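Local coordinates for uncharacterized protein (Eubacterium siraeum, PDB 4NZK) that is of unknown function but belongs to the DHHW family of the SGNH hydrolase clan, which suggests a hydrolase-like role, at residues G82-Y85 and A86-N90; D144-A147 and A148-H152; R311-D314 and L315-D319. All coordinates share one frame; numbering follows the deposited sequence.

All three interactions are local: interactions 1 and 2 lie in the opening turns of helices, and interaction 3 is the loop leading into helix 317-323. Interactions 1 and 3 have centres about 17 Å apart and do not touch, yet the same helices bring them together: helix 83-96, which carries interaction 1, also meets Ala317 and Pro318, and helix 344-350 packs on side chains of both. Interaction 2 lies about 22 Å from interaction 1, centre to centre, and helix 126-136 touches both. Interactions 2 and 3 are about 30 Å apart between centres, on opposite sides of the middle of the chain. No ligand or established active site ties the three together.

Interaction 1: G82-Y85 and A86-N90; sequences GANY and ASYLN
Tyr85 and Leu89, one helical turn apart, meet with a leucine methyl laid against one face of the tyrosine ring. Leu89 CD1 makes this CH-pi contact, 3.7 Å from the centroid of the Tyr85 ring and 18° off its normal, displaced toward the rim on the side of CE1 and CZ. The second methyl, CD2, reaches farther out and comes within 3.7 Å of Tyr85 OH. What sends the ring this way is the first torsion of Tyr85, which sets CG opposite the backbone N (chi1 174°), while the two side chains run at a slant to each other.

Asn84 and Tyr88 behave differently: they lie side by side and point the same way, amide and ring planes turned 43° apart. The Tyr88 ring sits against the helix backbone, so that Asn84 O stands 3.1 Å above the ring plane, over its centre. That same carbonyl oxygen accepts the hydrogen bond from Tyr88 N at 2.9 Å. Tyr88 CZ is 3.7 Å from Asn84 CB. The two polar ends share a carboxylate: Tyr88 OH is hydrogen-bonded to Glu344 OE1, and Asn84 ND2 to Glu344 OE2. A phenylalanine in place of Tyr88 would probably leave Glu344 OE1 without that mate and the carboxylate less firmly held in its orientation.

The turn itself begins at Gly82, the N-cap, whose carbonyl oxygen accepts from Ala86 N at 3.0 Å; its positive phi is one that glycine tolerates easily. Helix 83-96 presents the i/i+4 pair Tyr85 and Leu89 inward on one face, both touching Phe331 of strand 328-334 and Ile346 of helix 344-350. Tyr85 OH bonds to Asn104 OD1 on strand 101-107, and Ile133 of helix 126-136 also packs on the Tyr85 ring.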
loop_
_atom_site.group_PDB
_atom_site.type_symbol
_atom_site.label_atom_id
_atom_site.label_comp_id
_atom_site.label_asym_id
_atom_site.label_seq_id
_atom_site.Cartn_x
_atom_site.Cartn_y
_atom_site.Cartn_z
ATOM N N GLY A 82 -3.333 -15.411 8.439
ATOM C CA GLY A 82 -2.518 -15.179 7.261
ATOM C C GLY A 82 -1.659 -16.363 6.855
ATOM O O GLY A 82 -0.626 -16.200 6.195
ATOM N N ALA A 83 -2.074 -17.567 7.217
ATOM C CA ALA A 83 -1.256 -18.726 6.916
ATOM C C ALA A 83 -1.077 -18.975 5.433
ATOM O O ALA A 83 0.019 -19.321 4.970
ATOM C CB ALA A 83 -1.836 -19.965 7.587
ATOM N N ASN A 84 -2.143 -18.790 4.669
ATOM C CA ASN A 84 -2.039 -18.988 3.224
ATOM C C ASN A 84 -1.060 -17.997 2.627
ATOM O O ASN A 84 -0.152 -18.381 1.913
ATOM C CB ASN A 84 -3.385 -18.855 2.543
ATOM C CG ASN A 84 -4.322 -20.016 2.832
ATOM O OD1 ASN A 84 -4.026 -20.945 3.575
ATOM N ND2 ASN A 84 -5.453 -19.972 2.190
ATOM N N TYR A 85 -1.252 -16.722 2.946
ATOM C CA TYR A 85 -0.350 -15.662 2.471
ATOM C C TYR A 85 1.108 -16.013 2.784
ATOM O O TYR A 85 1.962 -15.924 1.905
ATOM C CB TYR A 85 -0.757 -14.352 3.188
ATOM C CG TYR A 85 0.147 -13.182 2.926
ATOM C CD1 TYR A 85 0.023 -12.450 1.766
ATOM C CD2 TYR A 85 1.110 -12.780 3.848
ATOM C CE1 TYR A 85 0.829 -11.346 1.521
ATOM C CE2 TYR A 85 1.923 -11.670 3.606
ATOM C CZ TYR A 85 1.786 -10.959 2.444
ATOM O OH TYR A 85 2.556 -9.888 2.130
ATOM N N ALA A 86 1.395 -16.363 4.027
ATOM C CA ALA A 86 2.793 -16.662 4.390
ATOM C C ALA A 86 3.311 -17.833 3.568
ATOM O O ALA A 86 4.429 -17.790 3.099
ATOM C CB ALA A 86 2.940 -16.974 5.875
ATOM N N SER A 87 2.502 -18.868 3.382
ATOM C CA SER A 87 2.919 -20.012 2.578
ATOM C C SER A 87 3.213 -19.632 1.130
ATOM O O SER A 87 4.157 -20.141 0.524
ATOM C CB SER A 87 1.859 -21.111 2.650
ATOM O OG SER A 87 2.267 -22.286 1.967
ATOM N N TYR A 88 2.417 -18.736 0.569
ATOM C CA TYR A 88 2.636 -18.285 -0.792
ATOM C C TYR A 88 3.923 -17.464 -0.915
ATOM O O TYR A 88 4.684 -17.603 -1.883
ATOM C CB TYR A 88 1.440 -17.489 -1.303
ATOM C CG TYR A 88 0.099 -18.202 -1.209
ATOM C CD1 TYR A 88 0.016 -19.577 -1.207
ATOM C CD2 TYR A 88 -1.083 -17.468 -1.105
ATOM C CE1 TYR A 88 -1.198 -20.227 -1.097
ATOM C CE2 TYR A 88 -2.306 -18.110 -1.006
ATOM C CZ TYR A 88 -2.350 -19.486 -0.995
ATOM O OH TYR A 88 -3.579 -20.135 -0.891
ATOM N N LEU A 89 4.139 -16.558 0.015
ATOM C CA LEU A 89 5.400 -15.801 0.027
ATOM C C LEU A 89 6.585 -16.740 0.152
ATOM O O LEU A 89 7.602 -16.552 -0.505
ATOM C CB LEU A 89 5.468 -14.777 1.184
ATOM C CG LEU A 89 5.033 -13.379 0.809
ATOM C CD1 LEU A 89 3.605 -13.297 0.348
ATOM C CD2 LEU A 89 5.258 -12.471 1.984
ATOM N N ASN A 90 6.459 -17.742 1.017
ATOM C CA ASN A 90 7.572 -18.682 1.225
ATOM C C ASN A 90 7.885 -19.427 -0.075
ATOM O O ASN A 90 9.052 -19.631 -0.410
ATOM C CB ASN A 90 7.252 -19.653 2.325
ATOM C CG ASN A 90 7.302 -18.992 3.694
ATOM O OD1 ASN A 90 7.856 -17.892 3.860
ATOM N ND2 ASN A 90 6.706 -19.667 4.676
#

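Interaction 2: D144-A147 and A148-H152; sequences DGYA and ALEAH
Ala148, Leu149 and Glu150 donate their backbone N-H groups to the carbonyl oxygens of Asp144, Gly145 and Tyr146, the Leu149 N to Gly145 O bond measuring 3.0 Å, and the series fades at Ala151, whose bond to Ala147 O is weak.

Asp144 caps this short helix at its start. Its OD1 takes the N-H of Ala147 at 3.0 Å, with the donor coming from above the carboxylate, 58° out of its plane. The negative group therefore sits by the amino end of the helix, whose dipole would be expected to favour a negative charge.

One turn on, Tyr146 and Glu150 slant across each other, ring and carboxylate planes nearly perpendicular at 82°. Glu150 OE1 comes up to the ring edge, 4.0 Å from Tyr146 CE1, which is a contact and not a bond. The firmer link runs through a water: it is 2.6 Å from Tyr146 OH, near the plane of the ring, and donates to Glu150 OE2 at 2.9 Å. With CG opposite the backbone N (chi1 -176°) and the chain extended beyond it, the Glu150 carboxylate is carried out level with the far half of the ring. Its CB meanwhile rests 3.4 Å from Tyr146 O, a carbonyl that is also hydrogen-bonded to Tyr113 OH from helix 111-114.

Leu149 points to a different side of the helix, its CG 3.5 Å from Gly145 O, and packs against Pro108, Tyr113 and Trp165, the last being the tryptophan of the DHHW sequence that names the family. What emerges is a classic aspartate N-cap, with the N-cap carboxylate accepting from the backbone N three residues on, at the head of a short helix that follows strand 141-142 at one edge of the mixed sheet.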
loop_
_atom_site.group_PDB
_atom_site.type_symbol
_atom_site.label_atom_id
_atom_site.label_comp_id
_atom_site.label_asym_id
_atom_site.label_seq_id
_atom_site.Cartn_x
_atom_site.Cartn_y
_atom_site.Cartn_z
ATOM N N ASP A 144 8.684 -3.957 9.946
ATOM C CA ASP A 144 7.709 -3.564 10.950
ATOM C C ASP A 144 7.072 -2.212 10.638
ATOM O O ASP A 144 7.340 -1.185 11.284
ATOM C CB ASP A 144 8.316 -3.574 12.341
ATOM C CG ASP A 144 7.272 -3.639 13.448
ATOM O OD1 ASP A 144 6.048 -3.419 13.188
ATOM O OD2 ASP A 144 7.718 -3.897 14.603
ATOM N N GLY A 145 6.220 -2.233 9.629
ATOM C CA GLY A 145 5.433 -1.065 9.243
ATOM C C GLY A 145 4.473 -0.660 10.330
ATOM O O GLY A 145 4.232 0.537 10.527
ATOM N N TYR A 146 3.915 -1.643 11.035
ATOM C CA TYR A 146 3.002 -1.350 12.139
ATOM C C TYR A 146 3.620 -0.407 13.174
ATOM O O TYR A 146 3.030 0.571 13.561
ATOM C CB TYR A 146 2.555 -2.639 12.818
ATOM C CG TYR A 146 1.508 -2.412 13.852
ATOM C CD1 TYR A 146 1.793 -1.918 15.127
ATOM C CD2 TYR A 146 0.200 -2.659 13.542
ATOM C CE1 TYR A 146 0.771 -1.696 16.039
ATOM C CE2 TYR A 146 -0.808 -2.412 14.451
ATOM C CZ TYR A 146 -0.533 -1.938 15.676
ATOM O OH TYR A 146 -1.603 -1.732 16.534
ATOM N N ALA A 147 4.835 -0.722 13.596
ATOM C CA ALA A 147 5.510 0.086 14.586
ATOM C C ALA A 147 5.872 1.447 14.028
ATOM O O ALA A 147 5.875 2.436 14.763
ATOM C CB ALA A 147 6.759 -0.610 15.111
ATOM N N ALA A 148 6.216 1.498 12.745
ATOM C CA ALA A 148 6.568 2.771 12.129
ATOM C C ALA A 148 5.380 3.715 12.150
ATOM O O ALA A 148 5.505 4.878 12.497
ATOM C CB ALA A 148 7.047 2.543 10.712
ATOM N N LEU A 149 4.202 3.209 11.845
ATOM C CA LEU A 149 3.014 4.059 11.831
ATOM C C LEU A 149 2.584 4.433 13.238
ATOM O O LEU A 149 2.147 5.560 13.474
ATOM C CB LEU A 149 1.891 3.348 11.119
ATOM C CG LEU A 149 2.099 3.194 9.614
ATOM C CD1 LEU A 149 1.275 2.002 9.096
ATOM C CD2 LEU A 149 1.714 4.479 8.839
ATOM N N GLU A 150 2.685 3.480 14.153
ATOM C CA GLU A 150 2.249 3.689 15.541
ATOM C C GLU A 150 2.976 4.910 16.129
ATOM O O GLU A 150 2.426 5.622 16.954
ATOM C CB GLU A 150 2.550 2.424 16.349
ATOM C CG GLU A 150 2.090 2.407 17.792
ATOM C CD GLU A 150 2.390 1.043 18.455
ATOM O OE1 GLU A 150 3.436 0.393 18.155
ATOM O OE2 GLU A 150 1.577 0.619 19.268
ATOM N N ALA A 151 4.212 5.140 15.693
ATOM C CA ALA A 151 5.001 6.256 16.225
ATOM C C ALA A 151 4.587 7.647 15.701
ATOM O O ALA A 151 5.117 8.652 16.161
ATOM C CB ALA A 151 6.465 5.997 15.924
ATOM N N HIS A 152 3.620 7.710 14.786
ATOM C CA HIS A 152 3.259 8.948 14.124
ATOM C C HIS A 152 1.771 9.191 14.087
ATOM O O HIS A 152 1.258 9.940 13.227
ATOM C CB HIS A 152 3.857 8.961 12.718
ATOM C CG HIS A 152 5.337 8.974 12.734
ATOM N ND1 HIS A 152 6.067 10.106 13.043
ATOM C CD2 HIS A 152 6.240 7.984 12.541
ATOM C CE1 HIS A 152 7.359 9.821 13.008
ATOM N NE2 HIS A 152 7.488 8.528 12.742
HETATM O O HOH W 1 -1.091 -0.196 18.581
#

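Interaction 3: R311-D314 and L315-D319; sequences RYFD and LYAPD
Phe313 reaches past Asp314 to lie against Leu315 and Ala317, and its ring can be followed outward atom by atom. CB starts from a backbone in extended conformation, and CG is placed opposite the backbone N (chi1 -172°), which swings the ring forward along the chain toward the residues that come next. Neither CB nor CG approaches those residues closely; contact begins at CD2, which lies 3.5 Å from Leu315 O. CE2 carries most of the contact. It is 3.4 Å from the same carbonyl oxygen, and it touches two apolar carbons, Leu315 CB at 3.7 Å and Ala317 CB at 3.8 Å. Ala317 N also comes to this part of the ring, at the edge and near its plane. At the tip, CZ passes 3.9 Å from Leu315 CB. The side chains of Phe313 and Leu315 cross at about a right angle, so the leucine offers its CB while its branch heads off elsewhere.

That branch bends back on the preceding peptide: Leu315 CD2 is 3.4 Å from Asp314 O. No hydrogen bond ties the two segments together, and Leu315 N, buried here, has no partner anywhere in the model. Just beyond, Tyr316 stands at the N-cap position of helix 317-323. Its ring holds Pro318 CD over the centre of one face, 3.4 Å above the plane, with Asp319 CG at the ring edge.

The loop joins strand 304-309 to helix 317-323, which leads on to the parallel strand 328-334: a beta-alpha-beta crossover of the mixed sheet, with strand 282-287 between them. Exposed Asp314 is hydrogen-bonded through OD2 to Thr236 OG1; the buried Phe313 and Ala317 both pack on Leu350 of helix 344-350, while Phe92 of helix 83-96 meets Ala317 and Lys95 touches Tyr316 and Pro318.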
loop_
_atom_site.group_PDB
_atom_site.type_symbol
_atom_site.label_atom_id
_atom_site.label_comp_id
_atom_site.label_asym_id
_atom_site.label_seq_id
_atom_site.Cartn_x
_atom_site.Cartn_y
_atom_site.Cartn_z
ATOM N N ARG A 311 -3.686 -8.810 -7.732
ATOM C CA ARG A 311 -4.979 -9.131 -8.340
ATOM C C ARG A 311 -4.964 -9.171 -9.885
ATOM O O ARG A 311 -5.826 -9.793 -10.485
ATOM C CB ARG A 311 -6.022 -8.110 -7.876
ATOM C CG ARG A 311 -6.228 -8.111 -6.374
ATOM C CD ARG A 311 -6.916 -6.845 -5.902
ATOM N NE ARG A 311 -6.041 -5.666 -5.970
ATOM C CZ ARG A 311 -6.490 -4.418 -5.816
ATOM N NH1 ARG A 311 -7.793 -4.208 -5.578
ATOM N NH2 ARG A 311 -5.652 -3.383 -5.908
ATOM N N TYR A 312 -3.972 -8.511 -10.498
ATOM C CA TYR A 312 -3.944 -8.235 -11.944
ATOM C C TYR A 312 -2.535 -8.486 -12.490
ATOM O O TYR A 312 -1.740 -7.565 -12.746
ATOM C CB TYR A 312 -4.329 -6.785 -12.226
ATOM C CG TYR A 312 -5.561 -6.333 -11.505
ATOM C CD1 TYR A 312 -6.782 -6.845 -11.815
ATOM C CD2 TYR A 312 -5.482 -5.414 -10.487
ATOM C CE1 TYR A 312 -7.899 -6.416 -11.147
ATOM C CE2 TYR A 312 -6.597 -4.983 -9.782
ATOM C CZ TYR A 312 -7.814 -5.492 -10.121
ATOM O OH TYR A 312 -8.956 -5.107 -9.447
ATOM N N PHE A 313 -2.212 -9.734 -12.666
ATOM C CA PHE A 313 -0.871 -10.103 -13.061
ATOM C C PHE A 313 -0.993 -11.365 -13.848
ATOM O O PHE A 313 -1.379 -12.403 -13.313
ATOM C CB PHE A 313 -0.008 -10.318 -11.831
ATOM C CG PHE A 313 1.459 -10.525 -12.145
ATOM C CD1 PHE A 313 2.281 -9.421 -12.375
ATOM C CD2 PHE A 313 2.026 -11.785 -12.159
ATOM C CE1 PHE A 313 3.621 -9.578 -12.647
ATOM C CE2 PHE A 313 3.371 -11.949 -12.450
ATOM C CZ PHE A 313 4.179 -10.832 -12.666
ATOM N N ASP A 314 -0.644 -11.276 -15.129
ATOM C CA ASP A 314 -0.859 -12.386 -16.046
ATOM C C ASP A 314 0.407 -13.046 -16.554
ATOM O O ASP A 314 0.514 -13.402 -17.717
ATOM C CB ASP A 314 -1.719 -11.878 -17.200
ATOM C CG ASP A 314 -3.140 -11.606 -16.764
ATOM O OD1 ASP A 314 -3.798 -12.555 -16.269
ATOM O OD2 ASP A 314 -3.588 -10.446 -16.892
ATOM N N LEU A 315 1.376 -13.160 -15.667
ATOM C CA LEU A 315 2.634 -13.793 -15.935
ATOM C C LEU A 315 2.991 -14.728 -14.784
ATOM O O LEU A 315 2.259 -14.841 -13.815
ATOM C CB LEU A 315 3.709 -12.726 -16.079
ATOM C CG LEU A 315 3.634 -11.748 -17.223
ATOM C CD1 LEU A 315 4.797 -10.789 -17.102
ATOM C CD2 LEU A 315 3.665 -12.477 -18.550
ATOM N N TYR A 316 4.146 -15.376 -14.897
ATOM C CA TYR A 316 4.700 -16.208 -13.823
ATOM C C TYR A 316 5.785 -15.385 -13.110
ATOM O O TYR A 316 6.833 -15.102 -13.648
ATOM C CB TYR A 316 5.247 -17.505 -14.385
ATOM C CG TYR A 316 5.905 -18.411 -13.360
ATOM C CD1 TYR A 316 5.200 -18.878 -12.248
ATOM C CD2 TYR A 316 7.223 -18.823 -13.507
ATOM C CE1 TYR A 316 5.788 -19.730 -11.306
ATOM C CE2 TYR A 316 7.823 -19.665 -12.581
ATOM C CZ TYR A 316 7.107 -20.122 -11.478
ATOM O OH TYR A 316 7.703 -20.947 -10.573
ATOM N N ALA A 317 5.485 -14.978 -11.892
ATOM C CA ALA A 317 6.311 -13.994 -11.197
ATOM C C ALA A 317 7.796 -14.361 -11.044
ATOM O O ALA A 317 8.669 -13.494 -11.226
ATOM C CB ALA A 317 5.680 -13.583 -9.860
ATOM N N PRO A 318 8.108 -15.623 -10.730
ATOM C CA PRO A 318 9.544 -15.906 -10.566
ATOM C C PRO A 318 10.341 -15.669 -11.863
ATOM O O PRO A 318 11.483 -15.179 -11.829
ATOM C CB PRO A 318 9.562 -17.364 -10.108
ATOM C CG PRO A 318 8.250 -17.496 -9.381
ATOM C CD PRO A 318 7.264 -16.708 -10.217
ATOM N N ASP A 319 9.736 -15.980 -13.000
ATOM C CA ASP A 319 10.396 -15.733 -14.278
ATOM C C ASP A 319 10.461 -14.225 -14.581
ATOM O O ASP A 319 11.425 -13.753 -15.156
ATOM C CB ASP A 319 9.688 -16.461 -15.398
ATOM C CG ASP A 319 10.037 -17.946 -15.455
ATOM O OD1 ASP A 319 10.915 -18.436 -14.704
ATOM O OD2 ASP A 319 9.421 -18.605 -16.329
#